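PDB 3I6Q: putative leucoanthocyanidin reductase 1 from Vitis vinifera, which probably reduces leucoanthocyanidins to flavan-3-ols such as catechin, with NADPH as the hydride donor, in plant flavonoid synthesis. Local coordinates for residues Gly110-Phe115 with Ser150-Thr155. Residues are numbered along the deposited sequence; the frame is centred on the assembly and turned at random.
Sequences GTIKRF and SGIPFT
Phe115 clasps the chain at Pro153-Thr155 with both its backbone polar groups: its N donates to Pro153 O at 2.9 Å, and its O accepts from Thr155 N at 3.1 Å. Both bonds are bent only moderately, 157° at the hydrogen. The same Phe115 O also receives a CA-H...O contact from Phe154 CA, 3.2 Å away. Pro153 packs tightly too, its ring atom CG 3.2 Å from Lys113 O and 3.4 Å from Ile112 O. The backbone bonds make a single parallel bridge, Phe115 with Phe154, where the chain enters 155-158, beside 114-116, an edge strand of the 3-2-1-4-5 parallel sheet of the Rossmann fold as counted within the chain; the chain between them runs through helix 133-149, as in a beta-alpha-beta crossover. On the Phe115 side-chain face of the strand, Ile152 CG2 rests 3.7 Å from Phe115 CB. With CG anti to its backbone N (chi1 176°), the Phe115 ring runs on from there to Met106, Val147 and strand 86-89; its side chain is about 11 Å from the bound NADPH.

On the other side Arg114 bends at chi2 and chi3, and its chain folds back so that NH1 reaches Thr155 OG1 at 2.9 Å, in the guanidinium plane. The carbonyl of Asp211 takes NH2, and NH1 also bonds Thr214 OG1. A leucine here would probably cost Thr155 OG1, Thr214 OG1 and Asp211 O these bonds, though Thr155 OG1 would keep its own link to Thr214 O.

Toward solvent the contact slackens: the exposed Lys113 side chain turns away from 150-155, its NZ bonding Thr111 O and pairing with Asp85.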
ATOM      1  N   GLY A 110     -21.011   8.958  12.781  1.00 22.80           N
ATOM      2  CA  GLY A 110     -20.322   9.412  13.980  1.00 20.55           C
ATOM      3  C   GLY A 110     -19.798   8.322  14.900  1.00 23.29           C
ATOM      4  O   GLY A 110     -19.253   8.628  15.951  1.00 25.06           O
ATOM      5  N   THR A 111     -19.963   7.056  14.513  1.00 25.70           N
ATOM      6  CA  THR A 111     -19.554   5.929  15.362  1.00 25.91           C
ATOM      7  C   THR A 111     -18.240   5.228  14.963  1.00 25.13           C
ATOM      8  O   THR A 111     -17.910   4.176  15.514  1.00 25.07           O
ATOM      9  CB  THR A 111     -20.667   4.867  15.442  1.00 24.81           C
ATOM     10  OG1 THR A 111     -21.065   4.491  14.116  1.00 28.74           O
ATOM     11  CG2 THR A 111     -21.868   5.423  16.202  1.00 27.75           C
ATOM     12  N   ILE A 112     -17.493   5.798  14.018  1.00 24.58           N
ATOM     13  CA  ILE A 112     -16.301   5.107  13.486  1.00 21.35           C
ATOM     14  C   ILE A 112     -15.121   5.295  14.416  1.00 18.68           C
ATOM     15  O   ILE A 112     -14.782   6.427  14.774  1.00 19.88           O
ATOM     16  CB  ILE A 112     -15.961   5.538  12.025  1.00 20.81           C
ATOM     17  CG1 ILE A 112     -17.177   5.350  11.096  1.00 22.80           C
ATOM     18  CG2 ILE A 112     -14.661   4.856  11.485  1.00 12.14           C
ATOM     19  CD1 ILE A 112     -17.776   3.939  11.032  1.00 25.04           C
ATOM     20  N   LYS A 113     -14.503   4.179  14.804  1.00 16.18           N
ATOM     21  CA  LYS A 113     -13.343   4.197  15.710  1.00 15.12           C
ATOM     22  C   LYS A 113     -11.994   4.350  14.983  1.00 13.32           C
ATOM     23  O   LYS A 113     -11.012   4.766  15.598  1.00 16.59           O
ATOM     24  CB  LYS A 113     -13.311   2.946  16.586  1.00 17.05           C
ATOM     25  CG  LYS A 113     -14.684   2.551  17.206  1.00 20.33           C
ATOM     26  CD  LYS A 113     -15.192   3.611  18.198  1.00 24.37           C
ATOM     27  CE  LYS A 113     -16.321   3.053  19.092  1.00 26.68           C
ATOM     28  NZ  LYS A 113     -17.569   2.814  18.323  1.00 24.85           N
ATOM     29  N   ARG A 114     -11.945   4.009  13.692  1.00 14.55           N
ATOM     30  CA  ARG A 114     -10.705   4.174  12.899  1.00 13.96           C
ATOM     31  C   ARG A 114     -11.002   3.992  11.417  1.00 15.49           C
ATOM     32  O   ARG A 114     -11.684   3.043  11.036  1.00 15.48           O
ATOM     33  CB  ARG A 114      -9.622   3.161  13.308  1.00 11.60           C
ATOM     34  CG  ARG A 114      -8.165   3.593  13.040  1.00 14.37           C
ATOM     35  CD  ARG A 114      -7.731   4.725  13.993  1.00 10.43           C
ATOM     36  NE  ARG A 114      -7.563   4.259  15.376  1.00 11.82           N
ATOM     37  CZ  ARG A 114      -6.484   3.637  15.843  1.00 15.82           C
ATOM     38  NH1 ARG A 114      -5.444   3.401  15.046  1.00 10.99           N
ATOM     39  NH2 ARG A 114      -6.435   3.257  17.115  1.00 15.28           N
ATOM     40  N   PHE A 115     -10.477   4.912  10.612  1.00 15.82           N
ATOM     41  CA  PHE A 115     -10.514   4.833   9.151  1.00 16.19           C
ATOM     42  C   PHE A 115      -9.075   4.750   8.619  1.00 11.24           C
ATOM     43  O   PHE A 115      -8.223   5.558   8.991  1.00  9.19           O
ATOM     44  CB  PHE A 115     -11.202   6.082   8.585  1.00 14.44           C
ATOM     45  CG  PHE A 115     -11.210   6.156   7.086  1.00 14.75           C
ATOM     46  CD1 PHE A 115     -10.870   7.350   6.437  1.00  9.34           C
ATOM     47  CD2 PHE A 115     -11.563   5.048   6.320  1.00 11.65           C
ATOM     48  CE1 PHE A 115     -10.865   7.422   5.029  1.00 12.29           C
ATOM     49  CE2 PHE A 115     -11.550   5.103   4.929  1.00 12.57           C
ATOM     50  CZ  PHE A 115     -11.201   6.306   4.280  1.00 12.60           C
ATOM     51  N   SER A 150     -12.856  16.437   9.114  1.00  8.93           N
ATOM     52  CA  SER A 150     -14.112  15.787   9.506  1.00 13.65           C
ATOM     53  C   SER A 150     -14.023  15.113  10.870  1.00 14.59           C
ATOM     54  O   SER A 150     -15.009  14.529  11.346  1.00 12.23           O
ATOM     55  CB  SER A 150     -14.519  14.759   8.456  1.00  8.57           C
ATOM     56  OG  SER A 150     -14.624  15.359   7.178  1.00 10.07           O
ATOM     57  N   GLY A 151     -12.825  15.168  11.461  1.00 15.27           N
ATOM     58  CA  GLY A 151     -12.537  14.593  12.771  1.00 13.87           C
ATOM     59  C   GLY A 151     -12.641  13.084  12.882  1.00 14.70           C
ATOM     60  O   GLY A 151     -12.882  12.578  13.969  1.00 13.48           O
ATOM     61  N   ILE A 152     -12.466  12.353  11.777  1.00 11.03           N
ATOM     62  CA  ILE A 152     -12.530  10.897  11.823  1.00  8.72           C
ATOM     63  C   ILE A 152     -11.133  10.423  12.293  1.00 10.39           C
ATOM     64  O   ILE A 152     -10.121  10.868  11.722  1.00 11.41           O
ATOM     65  CB  ILE A 152     -12.813  10.269  10.417  1.00 10.95           C
ATOM     66  CG1 ILE A 152     -13.991  10.961   9.688  1.00 18.43           C
ATOM     67  CG2 ILE A 152     -13.009   8.736  10.519  1.00 13.79           C
ATOM     68  CD1 ILE A 152     -15.327  10.846  10.406  1.00 19.21           C
ATOM     69  N   PRO A 153     -11.084   9.532  13.304  1.00  9.61           N
ATOM     70  CA  PRO A 153      -9.789   8.960  13.749  1.00  9.44           C
ATOM     71  C   PRO A 153      -9.196   8.133  12.597  1.00  7.94           C
ATOM     72  O   PRO A 153      -9.925   7.400  11.936  1.00  7.28           O
ATOM     73  CB  PRO A 153     -10.166   8.053  14.937  1.00 10.91           C
ATOM     74  CG  PRO A 153     -11.684   7.834  14.802  1.00 16.17           C
ATOM     75  CD  PRO A 153     -12.226   9.047  14.115  1.00 10.98           C
ATOM     76  N   PHE A 154      -7.882   8.238  12.393  1.00  7.28           N
ATOM     77  CA  PHE A 154      -7.273   7.737  11.160  1.00  6.03           C
ATOM     78  C   PHE A 154      -5.940   7.035  11.433  1.00  6.01           C
ATOM     79  O   PHE A 154      -5.275   7.307  12.449  1.00  4.47           O
ATOM     80  CB  PHE A 154      -7.076   8.879  10.128  1.00  6.84           C
ATOM     81  CG  PHE A 154      -6.100   9.959  10.565  1.00  6.92           C
ATOM     82  CD1 PHE A 154      -6.541  11.092  11.229  1.00 10.17           C
ATOM     83  CD2 PHE A 154      -4.721   9.818  10.315  1.00  8.86           C
ATOM     84  CE1 PHE A 154      -5.618  12.077  11.648  1.00  9.32           C
ATOM     85  CE2 PHE A 154      -3.814  10.791  10.720  1.00  9.32           C
ATOM     86  CZ  PHE A 154      -4.268  11.913  11.402  1.00 12.95           C
ATOM     87  N   THR A 155      -5.564   6.172  10.495  1.00  3.95           N
ATOM     88  CA  THR A 155      -4.211   5.630  10.404  1.00  6.13           C
ATOM     89  C   THR A 155      -3.820   5.610   8.932  1.00  8.85           C
ATOM     90  O   THR A 155      -4.586   5.118   8.102  1.00  4.98           O
ATOM     91  CB  THR A 155      -4.155   4.214  11.009  1.00  7.61           C
ATOM     92  OG1 THR A 155      -4.506   4.291  12.402  1.00  6.55           O
ATOM     93  CG2 THR A 155      -2.713   3.635  10.913  1.00  6.84           C
TER